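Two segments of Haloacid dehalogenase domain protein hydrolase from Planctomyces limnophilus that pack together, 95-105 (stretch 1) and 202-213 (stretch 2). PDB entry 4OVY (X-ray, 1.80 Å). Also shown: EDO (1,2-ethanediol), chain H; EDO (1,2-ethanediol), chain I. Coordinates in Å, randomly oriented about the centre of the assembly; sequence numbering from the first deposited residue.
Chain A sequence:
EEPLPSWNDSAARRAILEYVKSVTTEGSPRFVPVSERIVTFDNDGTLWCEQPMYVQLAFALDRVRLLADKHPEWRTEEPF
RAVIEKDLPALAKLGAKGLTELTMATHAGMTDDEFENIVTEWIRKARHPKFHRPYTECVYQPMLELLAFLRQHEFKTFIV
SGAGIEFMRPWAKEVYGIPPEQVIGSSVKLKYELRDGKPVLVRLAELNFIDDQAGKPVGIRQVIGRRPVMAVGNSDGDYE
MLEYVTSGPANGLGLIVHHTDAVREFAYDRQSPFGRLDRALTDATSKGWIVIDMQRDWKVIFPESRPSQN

Stretch 1, residues 95-105: GAKGLTELTMA
Stretch 2 202-213: VRLAELNFIDDQ

This is a mainly apolar contact in which one side of a helix lies across a bent extended segment, with no direct hydrogen bond between the two and a single water bridging them at one end. Residues 96-104 are helical, with phi/psi near -62/-43 and i to i+4 bonds such as Met104 N to Thr100 O (2.7 Å). Stretch 2 is extended through Val202, Arg203 and Leu204, turns a corner at Ala205 (phi/psi -89/56) and Glu206 (-148/134), and is extended again, as part of a different sheet or face, through Leu207 to Phe209, then continues as loop. The helix axis passes 9.9 Å from the second strand at 138° between N-to-C directions, so the register descends: CA to CA, Ala96 lies 6.7 Å from Asp212, Lys97 6.0 Å from Ile210, Glu101 7.2 Å from Leu207 and Met104 5.6 Å from Ala205.

Ile210 (m, m) points toward the helix. The small Ala96 admits it closely, CB to Ile210 CG2 being 3.9 Å, and Ile210 CD1 reaches Lys97 CA at 3.9 Å. Leu207 (m, t) leaves its backbone sideways, but its end comes nearer, placing CD2 3.6 Å from Thr100 CG2; the threonine methyl gives this buried site an apolar surface. Long and flexible, selenomethionine Met104 (t, t, p) lays SE against the corner, 3.5 Å from Glu206 N and 3.9 Å from Leu207 CD2.

At the exposed margin, Lys97 (t, t, t, m) forms a salt bridge within the helix, NZ to Glu101 OE2 at 2.9 Å, while its aliphatic CE lies 4.1 Å from Leu207 CD1. Arg203 (m, t, p, chi4 91°) points toward the helix, with Met104 CA at its guanidinium edge, 4.1 Å from NH2. The water donates to Met104 O and Leu204 O, both at 2.9 Å, and weakly accepts from Arg203 NH2 at 3.2 Å. Altogether 526 Å² is buried, both sides summed.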

# COMPACT_ATOMS: atom_id res chain seq x y z
N GLY A 95 -19.21 -14.20 4.17
CA GLY A 95 -18.32 -13.18 4.74
C GLY A 95 -17.27 -12.73 3.75
O GLY A 95 -17.31 -13.10 2.57
N ALA A 96 -16.32 -11.93 4.22
CA ALA A 96 -15.25 -11.42 3.38
C ALA A 96 -14.40 -12.54 2.79
O ALA A 96 -14.05 -12.52 1.61
CB ALA A 96 -14.37 -10.46 4.18
N LYS A 97 -14.07 -13.52 3.62
CA LYS A 97 -13.22 -14.63 3.16
C LYS A 97 -13.91 -15.39 2.03
O LYS A 97 -13.32 -15.59 0.98
CB LYS A 97 -12.87 -15.56 4.31
CG LYS A 97 -11.81 -16.59 3.97
CD LYS A 97 -11.36 -17.33 5.22
CE LYS A 97 -10.05 -18.06 5.03
NZ LYS A 97 -10.26 -19.37 4.38
N GLY A 98 -15.16 -15.80 2.26
CA GLY A 98 -15.92 -16.57 1.27
C GLY A 98 -16.14 -15.82 -0.04
O GLY A 98 -16.06 -16.39 -1.13
N LEU A 99 -16.41 -14.53 0.07
CA LEU A 99 -16.58 -13.68 -1.11
C LEU A 99 -15.31 -13.60 -1.97
O LEU A 99 -15.37 -13.72 -3.20
CB LEU A 99 -17.02 -12.28 -0.67
CG LEU A 99 -17.13 -11.19 -1.74
CD1 LEU A 99 -18.16 -11.58 -2.78
CD2 LEU A 99 -17.47 -9.86 -1.08
N THR A 100 -14.16 -13.40 -1.34
CA THR A 100 -12.91 -13.36 -2.08
C THR A 100 -12.54 -14.76 -2.60
O THR A 100 -12.06 -14.88 -3.72
CB THR A 100 -11.78 -12.67 -1.29
OG1 THR A 100 -12.03 -11.26 -1.28
CG2 THR A 100 -10.41 -12.89 -1.92
N GLU A 101 -12.80 -15.82 -1.83
CA GLU A 101 -12.58 -17.18 -2.33
C GLU A 101 -13.44 -17.50 -3.56
O GLU A 101 -12.97 -18.16 -4.49
CB GLU A 101 -12.83 -18.22 -1.23
CG GLU A 101 -11.74 -18.23 -0.17
CD GLU A 101 -12.03 -19.16 0.99
OE1 GLU A 101 -13.21 -19.36 1.35
OE2 GLU A 101 -11.06 -19.69 1.56
N LEU A 102 -14.69 -17.05 -3.55
CA LEU A 102 -15.59 -17.28 -4.68
C LEU A 102 -15.08 -16.53 -5.92
O LEU A 102 -15.07 -17.08 -7.02
CB LEU A 102 -17.01 -16.83 -4.32
CG LEU A 102 -18.09 -16.92 -5.40
CD1 LEU A 102 -18.21 -18.34 -5.92
CD2 LEU A 102 -19.42 -16.43 -4.86
N THR A 103 -14.64 -15.29 -5.72
CA THR A 103 -14.09 -14.50 -6.81
C THR A 103 -12.77 -15.10 -7.31
O THR A 103 -12.52 -15.16 -8.51
CB THR A 103 -13.90 -13.03 -6.37
OG1 THR A 103 -15.13 -12.53 -5.84
CG2 THR A 103 -13.46 -12.18 -7.54
N MSE A 104 -11.94 -15.55 -6.36
CA MSE A 104 -10.66 -16.20 -6.65
C MSE A 104 -10.86 -17.42 -7.52
O MSE A 104 -10.16 -17.58 -8.52
CB MSE A 104 -10.02 -16.63 -5.33
CG MSE A 104 -8.74 -17.45 -5.45
SE MSE A 104 -8.37 -18.34 -3.73
CE MSE A 104 -9.75 -19.75 -3.79
N ALA A 105 -11.82 -18.27 -7.16
CA ALA A 105 -12.02 -19.53 -7.87
C ALA A 105 -12.56 -19.35 -9.29
O ALA A 105 -12.41 -20.25 -10.12
CB ALA A 105 -12.95 -20.45 -7.08
N VAL A 202 -0.65 -11.95 -13.35
CA VAL A 202 -1.67 -12.98 -13.51
C VAL A 202 -2.24 -13.35 -12.14
O VAL A 202 -1.48 -13.55 -11.18
CB VAL A 202 -1.07 -14.24 -14.17
CG1 VAL A 202 -2.10 -15.36 -14.26
CG2 VAL A 202 -0.54 -13.89 -15.54
N ARG A 203 -3.56 -13.44 -12.06
CA ARG A 203 -4.25 -13.83 -10.83
C ARG A 203 -4.09 -15.33 -10.55
O ARG A 203 -4.30 -16.17 -11.43
CB ARG A 203 -5.73 -13.48 -10.93
CG ARG A 203 -6.03 -12.00 -11.10
CD ARG A 203 -7.49 -11.78 -11.43
NE ARG A 203 -8.34 -12.49 -10.48
CZ ARG A 203 -8.82 -11.98 -9.35
NH1 ARG A 203 -8.58 -10.73 -8.99
NH2 ARG A 203 -9.57 -12.76 -8.56
N LEU A 204 -3.74 -15.65 -9.31
CA LEU A 204 -3.61 -17.04 -8.87
C LEU A 204 -4.84 -17.49 -8.09
O LEU A 204 -5.62 -16.67 -7.60
CB LEU A 204 -2.36 -17.19 -8.01
CG LEU A 204 -1.04 -16.75 -8.65
CD1 LEU A 204 0.10 -16.97 -7.66
CD2 LEU A 204 -0.79 -17.51 -9.95
N ALA A 205 -5.01 -18.81 -8.00
CA ALA A 205 -6.09 -19.40 -7.21
C ALA A 205 -5.60 -19.59 -5.78
O ALA A 205 -5.63 -20.69 -5.24
CB ALA A 205 -6.52 -20.73 -7.82
N GLU A 206 -5.14 -18.50 -5.18
CA GLU A 206 -4.54 -18.52 -3.87
C GLU A 206 -4.86 -17.19 -3.19
O GLU A 206 -4.73 -16.14 -3.81
CB GLU A 206 -3.03 -18.69 -4.01
CG GLU A 206 -2.35 -19.34 -2.83
CD GLU A 206 -0.85 -19.45 -3.03
OE1 GLU A 206 -0.39 -19.52 -4.20
OE2 GLU A 206 -0.12 -19.46 -2.01
N LEU A 207 -5.30 -17.25 -1.93
CA LEU A 207 -5.61 -16.04 -1.17
C LEU A 207 -4.32 -15.32 -0.78
O LEU A 207 -3.34 -15.95 -0.40
CB LEU A 207 -6.38 -16.37 0.11
CG LEU A 207 -7.83 -16.83 -0.02
CD1 LEU A 207 -8.38 -17.11 1.37
CD2 LEU A 207 -8.68 -15.78 -0.75
N ASN A 208 -4.35 -14.00 -0.86
CA ASN A 208 -3.26 -13.19 -0.37
C ASN A 208 -3.60 -12.60 1.00
O ASN A 208 -2.81 -12.71 1.94
CB ASN A 208 -2.93 -12.07 -1.37
CG ASN A 208 -1.74 -11.24 -0.94
OD1 ASN A 208 -0.72 -11.78 -0.54
ND2 ASN A 208 -1.87 -9.92 -1.03
N PHE A 209 -4.76 -11.97 1.10
CA PHE A 209 -5.13 -11.26 2.31
C PHE A 209 -6.63 -11.02 2.40
O PHE A 209 -7.27 -10.70 1.39
CB PHE A 209 -4.38 -9.92 2.37
CG PHE A 209 -4.53 -9.21 3.67
CD1 PHE A 209 -3.85 -9.65 4.80
CD2 PHE A 209 -5.34 -8.08 3.78
CE1 PHE A 209 -3.98 -8.99 6.01
CE2 PHE A 209 -5.47 -7.42 4.99
CZ PHE A 209 -4.79 -7.87 6.10
N ILE A 210 -7.18 -11.18 3.61
CA ILE A 210 -8.56 -10.89 3.92
C ILE A 210 -8.59 -9.69 4.87
O ILE A 210 -8.15 -9.78 6.02
CB ILE A 210 -9.27 -12.10 4.56
CG1 ILE A 210 -9.21 -13.32 3.64
CG2 ILE A 210 -10.72 -11.76 4.91
CD1 ILE A 210 -9.74 -13.10 2.23
N ASP A 211 -9.13 -8.58 4.38
CA ASP A 211 -9.06 -7.29 5.06
C ASP A 211 -10.35 -6.98 5.83
O ASP A 211 -11.06 -6.01 5.54
CB ASP A 211 -8.81 -6.20 4.02
CG ASP A 211 -8.60 -4.83 4.64
OD1 ASP A 211 -7.79 -4.72 5.58
OD2 ASP A 211 -9.23 -3.85 4.16
N ASP A 212 -10.65 -7.81 6.83
CA ASP A 212 -11.85 -7.62 7.65
C ASP A 212 -11.57 -7.94 9.11
O ASP A 212 -10.62 -8.67 9.43
CB ASP A 212 -13.00 -8.48 7.12
CG ASP A 212 -14.38 -7.96 7.54
OD1 ASP A 212 -14.51 -6.81 8.02
OD2 ASP A 212 -15.35 -8.72 7.39
N GLN A 213 -12.40 -7.37 9.99
CA GLN A 213 -12.30 -7.58 11.44
C GLN A 213 -10.88 -7.21 11.91
O GLN A 213 -10.41 -6.12 11.60
CB GLN A 213 -12.70 -9.02 11.81
CG GLN A 213 -14.04 -9.44 11.24
CD GLN A 213 -14.30 -10.92 11.45
OE1 GLN A 213 -14.43 -11.39 12.58
NE2 GLN A 213 -14.38 -11.66 10.36
C1 EDO H . -17.62 -7.08 2.22
O1 EDO H . -17.74 -5.75 2.76
C2 EDO H . -17.47 -8.10 3.34
O2 EDO H . -16.59 -7.60 4.35
C1 EDO I . 0.87 -7.90 -1.39
O1 EDO I . -0.26 -7.48 -0.60
C2 EDO I . 2.13 -7.69 -0.58
O2 EDO I . 1.95 -8.28 0.71
O HOH W 1 -8.09 -15.64 -8.81